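Local coordinates for CSE3 (Thermus thermophilus, PDB 2Y8Y), which cuts CRISPR transcripts as an endoribonuclease to make crRNA, and stays bound to the crRNA after processing, at residues G96-F101 / R140-E145; A105-R110 / V127-R132; L196-G199 / G203-L206. All blocks are in the same frame, centred on the assembly; numbering follows the deposited sequence.

Contact 1. Residues G96-F101 / R140-E145; sequences GQRLRF and RLLEGE
Phe-101 and Leu-141 form the tight end of this contact. The CD2 methyl of Leu-141 lies 3.4 Å from CE1 of the Phe-101 ring. The same methyl is 3.6 Å from ring atom CZ. The two side chains cross at about a right angle. One methyl branch meets the CE1-CZ end of the ring. The ring gets there because CG of Phe-101 sits between its backbone N and carbonyl carbon (chi1 76°). Both residues are buried. Leu-130 and Leu-134 of helix 123-136 pack on them, and strand 211-214 adds Leu-211 and Val-213 beside Phe-101.

The other end is looser and more open. Arg-98 is exposed, and its chain runs extended from CG to NE. It passes across Leu-142 at about a right angle, with Arg-98 NE 3.6 Å from Leu-142 CD1. No hydrogen bond joins the segments here or at the buried end. Leu-142 itself is buried and also rests on Arg-183 and Glu-185.

The backbones stay well separated, with CA of Arg-98 and CA of Leu-142 8.2 Å apart. Strand 173-186 pairs with both strands, antiparallel to each, and segments 96-101 and 140-145 meet here through side chains. This is the arrangement of next-nearest strands in an antiparallel sheet, here that of the C-terminal ferredoxin-like fold, with helix 123-136 packed on one face.

Contact 2. Residues A105-R110 / V127-R132; sequences ANPAKR and VAWLER. With nucleotides of chain B.
Ala-108 and Arg-132 are joined through water 1, which three groups grip. The water donates to Ala-108 O at 2.7 Å and accepts from Arg-132 NH2 at 3.1 Å. Its other proton goes to OP1 of U13 of chain B. One water thus ties strand, helix and RNA together. The contact packs helix 123-136 against strand 98-110 in a ferredoxin-like fold.

Trp-129 carries the apolar part. Its side chain reaches out from the helix with CG opposite the backbone N (chi1 178°). Pro-107 lies over one face of the indole in a CH-pi contact. Pro-107 CA is 3.7 Å from the centroid of the Trp-129 six-membered ring and 15° off its normal. The backbone N of Ala-108 sits above the same face, nearer the rim. Ala-105 CB touches Trp-129 at CZ3, 3.7 Å away, and water 1 lies at the edge of the indole, in its plane.

Lys-109, Arg-110 and Arg-132 turn their polar ends to the RNA. Arg-132 meets the G14 phosphate edge-on, with a nearly straight bond from NH1 to OP1 of G14 (2.8 Å, 164°). Lys-109 NZ holds OP1 of G12 at 2.6 Å. Arg-110 reads the major-groove edges of the bases, while its NH1 is fixed by Gly-115 O. Its NE donates to O4 of U13, and its NH2 donates to O6 of G14 at 2.8 Å.

Contact 3. Residues L196-G199 / G203-L206; sequences LRRG and GKAL. With nucleotides of chain B.
Arg-198 and Lys-204 reach the same phosphate, that of G16 of chain B, and take different oxygens of it. They belong to the end of helix 189-198 and to the glycine-rich loop that follows, a feature of RAMP-family proteins such as Cas6. Gly-199, the first residue past the helix, has positive phi.

Lys-204 runs straight as far as CE and then turns at its last torsion (chi4 78°), which brings NZ to OP2 of G16 at 2.8 Å. Arg-198 is instead bent in the middle, at chi2 and chi3. Its NH1 makes a weak bond to OP1 of G16 (134°). The two side chains come nearest at Arg-198 CD and Lys-204 CE, 4.2 Å apart. Both basic groups face the phosphate.

Lys-204 CE also lies against the carbonyl of the helix end, 3.1 Å from Arg-198 O. That oxygen is buried and has no hydrogen-bond partner in the model. Lys-204 NZ is better supplied, since Gly-201 O also accepts from it. Lys-204 NZ also donates to water 2, 2.8 Å away. This water donates in turn to Gly-199 O and, at 2.7 Å, to OP1 of G15.

Overall arrangement
Contacts 1 and 2 share strand 98-110 and reach the same antiparallel sheet, and their centres are about 18 Å apart. Helix 123-136 of contact 2 leads into strand 139-144 of contact 1. Both segments of contact 2 fall between those of contact 1 in the sequence. The two touch: Leu-130 packs on Phe-101, and Glu-131 on Leu-141. Contact 3 comes later, at the end of helix 189-198. Its centre lies about 14 Å from that of contact 2 and about 22 Å from that of contact 1, and it touches neither. Contact 1 is packing, its nearest atom about 14 Å from the RNA. Contact 2 binds RNA backbone and bases, contact 3 backbone, along G12 to G16.

Contact 1. Residues G96-F101 / R140-E145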
loop_
_atom_site.group_PDB
_atom_site.type_symbol
_atom_site.label_atom_id
_atom_site.label_comp_id
_atom_site.label_asym_id
_atom_site.label_seq_id
_atom_site.Cartn_x
_atom_site.Cartn_y
_atom_site.Cartn_z
ATOM N N GLY A 96 -9.097 17.637 -10.667
ATOM C CA GLY A 96 -9.084 17.246 -12.066
ATOM C C GLY A 96 -7.767 16.635 -12.527
ATOM O O GLY A 96 -7.647 16.166 -13.655
ATOM N N GLN A 97 -6.763 16.674 -11.669
ATOM C CA GLN A 97 -5.455 16.147 -12.031
ATOM C C GLN A 97 -5.535 14.656 -12.329
ATOM O O GLN A 97 -6.089 13.892 -11.549
ATOM C CB GLN A 97 -4.486 16.378 -10.883
ATOM C CG GLN A 97 -3.061 15.948 -11.181
ATOM C CD GLN A 97 -2.152 16.198 -10.014
ATOM O OE1 GLN A 97 -2.613 16.390 -8.894
ATOM N NE2 GLN A 97 -0.843 16.196 -10.266
ATOM N N ARG A 98 -4.960 14.247 -13.457
ATOM C CA ARG A 98 -4.958 12.848 -13.851
ATOM C C ARG A 98 -3.659 12.171 -13.437
ATOM O O ARG A 98 -2.563 12.707 -13.657
ATOM C CB ARG A 98 -5.145 12.745 -15.362
ATOM C CG ARG A 98 -6.536 13.149 -15.816
ATOM C CD ARG A 98 -6.660 13.123 -17.329
ATOM N NE ARG A 98 -8.018 12.800 -17.754
ATOM C CZ ARG A 98 -8.982 13.697 -17.935
ATOM N NH1 ARG A 98 -8.740 14.985 -17.728
ATOM N NH2 ARG A 98 -10.188 13.306 -18.325
ATOM N N LEU A 99 -3.783 10.979 -12.858
ATOM C CA LEU A 99 -2.629 10.249 -12.345
ATOM C C LEU A 99 -2.753 8.770 -12.650
ATOM O O LEU A 99 -3.847 8.219 -12.618
ATOM C CB LEU A 99 -2.530 10.421 -10.830
ATOM C CG LEU A 99 -2.389 11.859 -10.337
ATOM C CD1 LEU A 99 -2.634 11.912 -8.849
ATOM C CD2 LEU A 99 -1.006 12.406 -10.712
ATOM N N ARG A 100 -1.629 8.119 -12.926
ATOM C CA ARG A 100 -1.600 6.660 -12.901
ATOM C C ARG A 100 -1.536 6.202 -11.459
ATOM O O ARG A 100 -1.034 6.915 -10.582
ATOM C CB ARG A 100 -0.376 6.135 -13.654
ATOM C CG ARG A 100 -0.316 6.546 -15.111
ATOM C CD ARG A 100 0.998 6.096 -15.769
ATOM N NE ARG A 100 2.144 6.879 -15.311
ATOM C CZ ARG A 100 3.033 6.469 -14.409
ATOM N NH1 ARG A 100 2.927 5.268 -13.859
ATOM N NH2 ARG A 100 4.039 7.263 -14.062
ATOM N N PHE A 101 -2.047 5.007 -11.194
ATOM C CA PHE A 101 -1.966 4.470 -9.841
ATOM C C PHE A 101 -1.690 2.974 -9.823
ATOM O O PHE A 101 -1.944 2.257 -10.801
ATOM C CB PHE A 101 -3.242 4.758 -9.046
ATOM C CG PHE A 101 -4.399 3.871 -9.424
ATOM C CD1 PHE A 101 -5.238 4.214 -10.472
ATOM C CD2 PHE A 101 -4.629 2.681 -8.741
ATOM C CE1 PHE A 101 -6.296 3.386 -10.848
ATOM C CE2 PHE A 101 -5.686 1.842 -9.109
ATOM C CZ PHE A 101 -6.523 2.192 -10.156
ATOM N N ARG A 140 -11.326 9.486 -8.390
ATOM C CA ARG A 140 -12.307 8.761 -9.206
ATOM C C ARG A 140 -11.559 8.052 -10.320
ATOM O O ARG A 140 -10.697 8.647 -10.949
ATOM C CB ARG A 140 -13.354 9.718 -9.800
ATOM C CG ARG A 140 -14.554 9.012 -10.449
ATOM C CD ARG A 140 -15.615 9.998 -10.955
ATOM N NE ARG A 140 -16.048 10.945 -9.926
ATOM C CZ ARG A 140 -15.954 12.265 -10.047
ATOM N NH1 ARG A 140 -15.445 12.784 -11.154
ATOM N NH2 ARG A 140 -16.363 13.059 -9.068
ATOM N N LEU A 141 -11.881 6.789 -10.591
ATOM C CA LEU A 141 -11.281 6.145 -11.761
ATOM C C LEU A 141 -11.617 6.898 -13.043
ATOM O O LEU A 141 -12.720 7.440 -13.195
ATOM C CB LEU A 141 -11.789 4.716 -11.914
ATOM C CG LEU A 141 -11.192 3.612 -11.076
ATOM C CD1 LEU A 141 -11.807 2.278 -11.516
ATOM C CD2 LEU A 141 -9.684 3.601 -11.236
ATOM N N LEU A 142 -10.683 6.921 -13.985
ATOM C CA LEU A 142 -10.971 7.459 -15.309
ATOM C C LEU A 142 -11.730 6.402 -16.100
ATOM O O LEU A 142 -11.608 5.214 -15.820
ATOM C CB LEU A 142 -9.680 7.810 -16.050
ATOM C CG LEU A 142 -8.872 8.987 -15.501
ATOM C CD1 LEU A 142 -7.809 9.421 -16.497
ATOM C CD2 LEU A 142 -9.793 10.142 -15.170
ATOM N N GLU A 143 -12.510 6.822 -17.087
ATOM C CA GLU A 143 -13.232 5.841 -17.890
ATOM C C GLU A 143 -12.805 5.797 -19.352
ATOM O O GLU A 143 -12.024 6.626 -19.817
ATOM C CB GLU A 143 -14.748 6.032 -17.768
ATOM C CG GLU A 143 -15.343 5.312 -16.565
ATOM C CD GLU A 143 -16.847 5.475 -16.460
ATOM O OE1 GLU A 143 -17.464 5.965 -17.429
ATOM O OE2 GLU A 143 -17.412 5.112 -15.403
ATOM N N GLY A 144 -13.317 4.794 -20.058
ATOM C CA GLY A 144 -13.110 4.653 -21.487
ATOM C C GLY A 144 -14.371 4.097 -22.114
ATOM O O GLY A 144 -15.319 3.760 -21.405
ATOM N N GLU A 145 -14.388 3.995 -23.439
ATOM C CA GLU A 145 -15.553 3.460 -24.135
ATOM C C GLU A 145 -15.847 2.025 -23.717
ATOM O O GLU A 145 -16.986 1.565 -23.816
ATOM C CB GLU A 145 -15.371 3.527 -25.655
ATOM C CG GLU A 145 -15.269 4.931 -26.215
ATOM C CD GLU A 145 -13.904 5.542 -25.992
ATOM O OE1 GLU A 145 -12.932 4.777 -25.819
ATOM O OE2 GLU A 145 -13.804 6.785 -25.982
#

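Contact 2. Residues A105-R110 / V127-R132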
loop_
_atom_site.group_PDB
_atom_site.type_symbol
_atom_site.label_atom_id
_atom_site.label_comp_id
_atom_site.label_asym_id
_atom_site.label_seq_id
_atom_site.Cartn_x
_atom_site.Cartn_y
_atom_site.Cartn_z
ATOM N N ALA A 105 -4.288 -4.536 -2.768
ATOM C CA ALA A 105 -5.311 -4.384 -1.734
ATOM C C ALA A 105 -5.974 -5.696 -1.385
ATOM O O ALA A 105 -5.769 -6.701 -2.051
ATOM C CB ALA A 105 -6.375 -3.422 -2.198
ATOM N N ASN A 106 -6.773 -5.646 -0.320
ATOM C CA ASN A 106 -7.606 -6.767 0.118
ATOM C C ASN A 106 -9.061 -6.326 0.070
ATOM O O ASN A 106 -9.620 -5.937 1.093
ATOM C CB ASN A 106 -7.189 -7.171 1.541
ATOM C CG ASN A 106 -8.056 -8.260 2.151
ATOM O OD1 ASN A 106 -8.517 -8.119 3.286
ATOM N ND2 ASN A 106 -8.254 -9.363 1.425
ATOM N N PRO A 107 -9.676 -6.348 -1.125
ATOM C CA PRO A 107 -11.073 -5.906 -1.215
ATOM C C PRO A 107 -11.943 -6.765 -0.312
ATOM O O PRO A 107 -11.871 -7.996 -0.366
ATOM C CB PRO A 107 -11.422 -6.112 -2.699
ATOM C CG PRO A 107 -10.066 -6.077 -3.421
ATOM C CD PRO A 107 -9.133 -6.746 -2.439
ATOM N N ALA A 108 -12.759 -6.123 0.519
ATOM C CA ALA A 108 -13.460 -6.821 1.588
ATOM C C ALA A 108 -14.747 -6.112 1.952
ATOM O O ALA A 108 -14.984 -4.974 1.545
ATOM C CB ALA A 108 -12.552 -6.932 2.832
ATOM N N LYS A 109 -15.586 -6.818 2.693
ATOM C CA LYS A 109 -16.785 -6.250 3.306
ATOM C C LYS A 109 -16.947 -6.884 4.673
ATOM O O LYS A 109 -16.426 -7.973 4.932
ATOM C CB LYS A 109 -18.023 -6.552 2.459
ATOM C CG LYS A 109 -18.379 -8.034 2.436
ATOM C CD LYS A 109 -19.440 -8.381 1.406
ATOM C CE LYS A 109 -20.796 -7.846 1.775
ATOM N NZ LYS A 109 -21.831 -8.424 0.864
ATOM N N ARG A 110 -17.662 -6.206 5.560
ATOM C CA ARG A 110 -18.048 -6.841 6.817
ATOM C C ARG A 110 -19.473 -7.351 6.657
ATOM O O ARG A 110 -20.385 -6.585 6.355
ATOM C CB ARG A 110 -17.944 -5.871 8.003
ATOM C CG ARG A 110 -18.105 -6.592 9.352
ATOM C CD ARG A 110 -17.865 -5.673 10.562
ATOM N NE ARG A 110 -16.548 -5.058 10.550
ATOM C CZ ARG A 110 -15.428 -5.679 10.899
ATOM N NH1 ARG A 110 -15.458 -6.948 11.294
ATOM N NH2 ARG A 110 -14.269 -5.038 10.836
ATOM N N VAL A 127 -13.480 -4.695 -8.474
ATOM C CA VAL A 127 -13.442 -3.411 -9.179
ATOM C C VAL A 127 -14.432 -2.406 -8.581
ATOM O O VAL A 127 -14.094 -1.236 -8.391
ATOM C CB VAL A 127 -13.677 -3.585 -10.685
ATOM C CG1 VAL A 127 -13.847 -2.226 -11.356
ATOM C CG2 VAL A 127 -12.497 -4.328 -11.301
ATOM N N ALA A 128 -15.639 -2.855 -8.253
ATOM C CA ALA A 128 -16.622 -1.963 -7.640
ATOM C C ALA A 128 -16.118 -1.444 -6.296
ATOM O O ALA A 128 -16.325 -0.275 -5.946
ATOM C CB ALA A 128 -17.975 -2.671 -7.483
ATOM N N TRP A 129 -15.473 -2.321 -5.538
ATOM C CA TRP A 129 -14.892 -1.939 -4.266
ATOM C C TRP A 129 -13.850 -0.838 -4.491
ATOM O O TRP A 129 -13.866 0.196 -3.814
ATOM C CB TRP A 129 -14.254 -3.160 -3.597
ATOM C CG TRP A 129 -13.557 -2.875 -2.280
ATOM C CD1 TRP A 129 -14.136 -2.886 -1.048
ATOM C CD2 TRP A 129 -12.172 -2.570 -2.067
ATOM N NE1 TRP A 129 -13.207 -2.606 -0.078
ATOM C CE2 TRP A 129 -11.985 -2.413 -0.678
ATOM C CE3 TRP A 129 -11.068 -2.401 -2.919
ATOM C CZ2 TRP A 129 -10.750 -2.094 -0.110
ATOM C CZ3 TRP A 129 -9.823 -2.092 -2.349
ATOM C CH2 TRP A 129 -9.683 -1.941 -0.959
ATOM N N LEU A 130 -12.942 -1.047 -5.439
ATOM C CA LEU A 130 -11.916 -0.041 -5.719
ATOM C C LEU A 130 -12.579 1.286 -6.080
ATOM O O LEU A 130 -12.173 2.338 -5.588
ATOM C CB LEU A 130 -11.023 -0.496 -6.867
ATOM C CG LEU A 130 -9.971 0.529 -7.286
ATOM C CD1 LEU A 130 -8.899 0.715 -6.202
ATOM C CD2 LEU A 130 -9.372 0.036 -8.566
ATOM N N GLU A 131 -13.596 1.244 -6.939
ATOM C CA GLU A 131 -14.261 2.482 -7.349
ATOM C C GLU A 131 -14.852 3.209 -6.152
ATOM O O GLU A 131 -14.731 4.440 -6.033
ATOM C CB GLU A 131 -15.346 2.206 -8.389
ATOM C CG GLU A 131 -14.778 1.791 -9.727
ATOM C CD GLU A 131 -15.828 1.243 -10.675
ATOM O OE1 GLU A 131 -16.896 0.807 -10.198
ATOM O OE2 GLU A 131 -15.564 1.225 -11.898
ATOM N N ARG A 132 -15.513 2.468 -5.272
ATOM C CA ARG A 132 -16.124 3.070 -4.095
ATOM C C ARG A 132 -15.065 3.648 -3.148
ATOM O O ARG A 132 -15.227 4.754 -2.638
ATOM C CB ARG A 132 -16.993 2.039 -3.356
ATOM C CG ARG A 132 -17.758 2.616 -2.185
ATOM C CD ARG A 132 -18.581 1.560 -1.444
ATOM N NE ARG A 132 -17.749 0.504 -0.867
ATOM C CZ ARG A 132 -16.975 0.659 0.203
ATOM N NH1 ARG A 132 -16.915 1.826 0.833
ATOM N NH2 ARG A 132 -16.257 -0.359 0.652
ATOM P P G B 12 -24.195 -7.520 3.681
ATOM O OP1 G B 12 -23.838 -7.473 2.239
ATOM O OP2 G B 12 -23.581 -8.555 4.534
ATOM O "O5'" G B 12 -23.988 -6.088 4.328
ATOM C "C5'" G B 12 -22.689 -5.566 4.520
ATOM C "C4'" G B 12 -22.750 -4.127 4.928
ATOM O "O4'" G B 12 -23.348 -4.019 6.242
ATOM C "C3'" G B 12 -21.423 -3.421 5.086
ATOM O "O3'" G B 12 -20.867 -3.042 3.850
ATOM C "C2'" G B 12 -21.807 -2.243 5.966
ATOM O "O2'" G B 12 -22.511 -1.271 5.209
ATOM C "C1'" G B 12 -22.796 -2.909 6.915
ATOM N N9 G B 12 -22.154 -3.383 8.145
ATOM C C8 G B 12 -21.814 -4.670 8.488
ATOM N N7 G B 12 -21.277 -4.746 9.675
ATOM C C5 G B 12 -21.299 -3.430 10.134
ATOM C C6 G B 12 -20.872 -2.881 11.361
ATOM O O6 G B 12 -20.368 -3.476 12.325
ATOM N N1 G B 12 -21.073 -1.497 11.386
ATOM C C2 G B 12 -21.632 -0.737 10.390
ATOM N N2 G B 12 -21.758 0.587 10.607
ATOM N N3 G B 12 -22.040 -1.243 9.243
ATOM C C4 G B 12 -21.838 -2.579 9.200
ATOM P P U B 13 -19.304 -2.756 3.713
ATOM O OP1 U B 13 -19.019 -2.650 2.263
ATOM O OP2 U B 13 -18.576 -3.757 4.508
ATOM O "O5'" U B 13 -19.123 -1.343 4.417
ATOM C "C5'" U B 13 -19.603 -0.157 3.825
ATOM C "C4'" U B 13 -19.327 1.018 4.718
ATOM O "O4'" U B 13 -20.051 0.865 5.967
ATOM C "C3'" U B 13 -17.893 1.173 5.180
ATOM O "O3'" U B 13 -17.043 1.696 4.186
ATOM C "C2'" U B 13 -18.058 2.065 6.403
ATOM O "O2'" U B 13 -18.405 3.391 6.017
ATOM C "C1'" U B 13 -19.285 1.415 7.030
ATOM N N1 U B 13 -18.889 0.329 7.946
ATOM C C2 U B 13 -18.551 0.695 9.231
ATOM O O2 U B 13 -18.595 1.849 9.616
ATOM N N3 U B 13 -18.159 -0.315 10.068
ATOM C C4 U B 13 -18.059 -1.652 9.725
ATOM O O4 U B 13 -17.684 -2.445 10.584
ATOM C C5 U B 13 -18.397 -1.961 8.365
ATOM C C6 U B 13 -18.785 -0.988 7.529
ATOM P P G B 14 -15.513 1.223 4.106
ATOM O OP1 G B 14 -14.976 1.788 2.853
ATOM O OP2 G B 14 -15.472 -0.247 4.295
ATOM O "O5'" G B 14 -14.856 1.924 5.362
ATOM C "C5'" G B 14 -14.825 3.340 5.456
ATOM C "C4'" G B 14 -14.409 3.789 6.827
ATOM O "O4'" G B 14 -15.373 3.345 7.820
ATOM C "C3'" G B 14 -13.105 3.227 7.341
ATOM O "O3'" G B 14 -11.975 3.837 6.759
ATOM C "C2'" G B 14 -13.238 3.475 8.832
ATOM O "O2'" G B 14 -13.077 4.859 9.129
ATOM C "C1'" G B 14 -14.705 3.094 9.040
ATOM N N9 G B 14 -14.819 1.662 9.349
ATOM C C8 G B 14 -15.128 0.611 8.512
ATOM N N7 G B 14 -15.050 -0.539 9.125
ATOM C C5 G B 14 -14.628 -0.232 10.413
ATOM C C6 G B 14 -14.354 -1.070 11.527
ATOM O O6 G B 14 -14.428 -2.302 11.603
ATOM N N1 G B 14 -13.940 -0.336 12.634
ATOM C C2 G B 14 -13.810 1.039 12.668
ATOM N N2 G B 14 -13.404 1.576 13.827
ATOM N N3 G B 14 -14.071 1.831 11.639
ATOM C C4 G B 14 -14.467 1.128 10.557
HETATM O O HOH W 1 -17.008 -3.349 0.691
#

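Contact 3. Residues L196-G199 / G203-L206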
loop_
_atom_site.group_PDB
_atom_site.type_symbol
_atom_site.label_atom_id
_atom_site.label_comp_id
_atom_site.label_asym_id
_atom_site.label_seq_id
_atom_site.Cartn_x
_atom_site.Cartn_y
_atom_site.Cartn_z
ATOM N N LEU A 196 -4.045 9.063 0.475
ATOM C CA LEU A 196 -2.665 8.626 0.239
ATOM C C LEU A 196 -1.924 8.373 1.545
ATOM O O LEU A 196 -1.154 7.434 1.653
ATOM C CB LEU A 196 -1.894 9.649 -0.598
ATOM C CG LEU A 196 -2.369 9.919 -2.017
ATOM C CD1 LEU A 196 -1.445 10.944 -2.645
ATOM C CD2 LEU A 196 -2.332 8.641 -2.854
ATOM N N ARG A 197 -2.134 9.237 2.533
ATOM C CA ARG A 197 -1.443 9.097 3.810
ATOM C C ARG A 197 -1.957 7.914 4.641
ATOM O O ARG A 197 -1.226 7.366 5.451
ATOM C CB ARG A 197 -1.563 10.393 4.623
ATOM C CG ARG A 197 -0.883 11.583 3.948
ATOM C CD ARG A 197 -1.174 12.909 4.669
ATOM N NE ARG A 197 -0.679 12.900 6.041
ATOM C CZ ARG A 197 0.580 13.150 6.397
ATOM N NH1 ARG A 197 1.500 13.436 5.479
ATOM N NH2 ARG A 197 0.910 13.100 7.673
ATOM N N ARG A 198 -3.232 7.565 4.482
ATOM C CA ARG A 198 -3.840 6.508 5.288
ATOM C C ARG A 198 -3.674 5.145 4.663
ATOM O O ARG A 198 -3.553 4.146 5.372
ATOM C CB ARG A 198 -5.337 6.775 5.462
ATOM C CG ARG A 198 -6.135 5.596 6.069
ATOM C CD ARG A 198 -5.645 5.186 7.477
ATOM N NE ARG A 198 -5.746 6.311 8.405
ATOM C CZ ARG A 198 -5.014 6.444 9.506
ATOM N NH1 ARG A 198 -4.122 5.521 9.838
ATOM N NH2 ARG A 198 -5.169 7.513 10.275
ATOM N N GLY A 199 -3.663 5.091 3.339
ATOM C CA GLY A 199 -3.747 3.809 2.660
ATOM C C GLY A 199 -5.197 3.412 2.451
ATOM O O GLY A 199 -6.117 4.062 2.958
ATOM N N GLY A 203 -5.287 -5.075 5.762
ATOM C CA GLY A 203 -3.995 -5.684 5.480
ATOM C C GLY A 203 -2.821 -4.723 5.435
ATOM O O GLY A 203 -1.781 -5.058 4.867
ATOM N N LYS A 204 -2.972 -3.534 6.015
ATOM C CA LYS A 204 -1.896 -2.538 5.975
ATOM C C LYS A 204 -0.625 -3.025 6.670
ATOM O O LYS A 204 0.490 -2.606 6.315
ATOM C CB LYS A 204 -2.367 -1.201 6.561
ATOM C CG LYS A 204 -3.399 -0.524 5.698
ATOM C CD LYS A 204 -3.837 0.791 6.328
ATOM C CE LYS A 204 -4.996 1.436 5.594
ATOM N NZ LYS A 204 -6.325 0.815 5.911
ATOM N N ALA A 205 -0.771 -3.906 7.650
ATOM C CA ALA A 205 0.393 -4.468 8.334
ATOM C C ALA A 205 0.908 -5.733 7.641
ATOM O O ALA A 205 1.666 -6.518 8.238
ATOM C CB ALA A 205 0.057 -4.760 9.795
ATOM N N LEU A 206 0.484 -5.939 6.393
ATOM C CA LEU A 206 0.908 -7.100 5.619
ATOM C C LEU A 206 1.367 -6.719 4.223
ATOM O O LEU A 206 1.547 -7.588 3.376
ATOM C CB LEU A 206 -0.249 -8.095 5.483
ATOM C CG LEU A 206 -0.803 -8.684 6.774
ATOM C CD1 LEU A 206 -2.057 -9.486 6.460
ATOM C CD2 LEU A 206 0.242 -9.543 7.474
ATOM P P G B 16 -5.833 1.711 9.716
ATOM O OP1 G B 16 -4.634 2.522 9.403
ATOM O OP2 G B 16 -6.399 0.821 8.661
ATOM O "O5'" G B 16 -5.592 0.855 11.028
ATOM C "C5'" G B 16 -5.046 1.442 12.196
ATOM C "C4'" G B 16 -4.946 0.437 13.316
ATOM O "O4'" G B 16 -6.254 -0.118 13.608
ATOM C "C3'" G B 16 -4.091 -0.793 13.048
ATOM O "O3'" G B 16 -2.708 -0.532 13.158
ATOM C "C2'" G B 16 -4.613 -1.766 14.094
ATOM O "O2'" G B 16 -4.123 -1.424 15.382
ATOM C "C1'" G B 16 -6.106 -1.461 14.049
ATOM N N9 G B 16 -6.799 -2.354 13.105
ATOM C C8 G B 16 -7.231 -2.082 11.826
ATOM N N7 G B 16 -7.784 -3.126 11.267
ATOM C C5 G B 16 -7.691 -4.138 12.220
ATOM C C6 G B 16 -8.121 -5.488 12.173
ATOM O O6 G B 16 -8.692 -6.095 11.253
ATOM N N1 G B 16 -7.834 -6.156 13.355
ATOM C C2 G B 16 -7.223 -5.594 14.450
ATOM N N2 G B 16 -7.032 -6.402 15.509
ATOM N N3 G B 16 -6.815 -4.333 14.502
ATOM C C4 G B 16 -7.085 -3.669 13.361
ATOM P P G B 15 -10.618 3.001 6.562
ATOM O OP1 G B 15 -9.672 3.896 5.847
ATOM O OP2 G B 15 -10.959 1.698 5.946
ATOM O "O5'" G B 15 -10.118 2.753 8.047
ATOM C "C5'" G B 15 -9.643 3.828 8.834
ATOM C "C4'" G B 15 -9.337 3.390 10.239
ATOM O "O4'" G B 15 -10.511 2.797 10.858
ATOM C "C3'" G B 15 -8.298 2.304 10.397
ATOM O "O3'" G B 15 -6.980 2.751 10.160
ATOM C "C2'" G B 15 -8.556 1.874 11.830
ATOM O "O2'" G B 15 -8.126 2.877 12.735
ATOM C "C1'" G B 15 -10.088 1.851 11.831
ATOM N N9 G B 15 -10.578 0.517 11.449
ATOM C C8 G B 15 -11.060 0.068 10.242
ATOM N N7 G B 15 -11.318 -1.215 10.256
ATOM C C5 G B 15 -10.955 -1.629 11.525
ATOM C C6 G B 15 -11.002 -2.911 12.122
ATOM O O6 G B 15 -11.389 -3.967 11.629
ATOM N N1 G B 15 -10.531 -2.889 13.437
ATOM C C2 G B 15 -10.062 -1.775 14.085
ATOM N N2 G B 15 -9.645 -1.953 15.351
ATOM N N3 G B 15 -10.023 -0.572 13.547
ATOM C C4 G B 15 -10.478 -0.580 12.266
HETATM O O HOH W 2 -7.903 2.518 4.403
#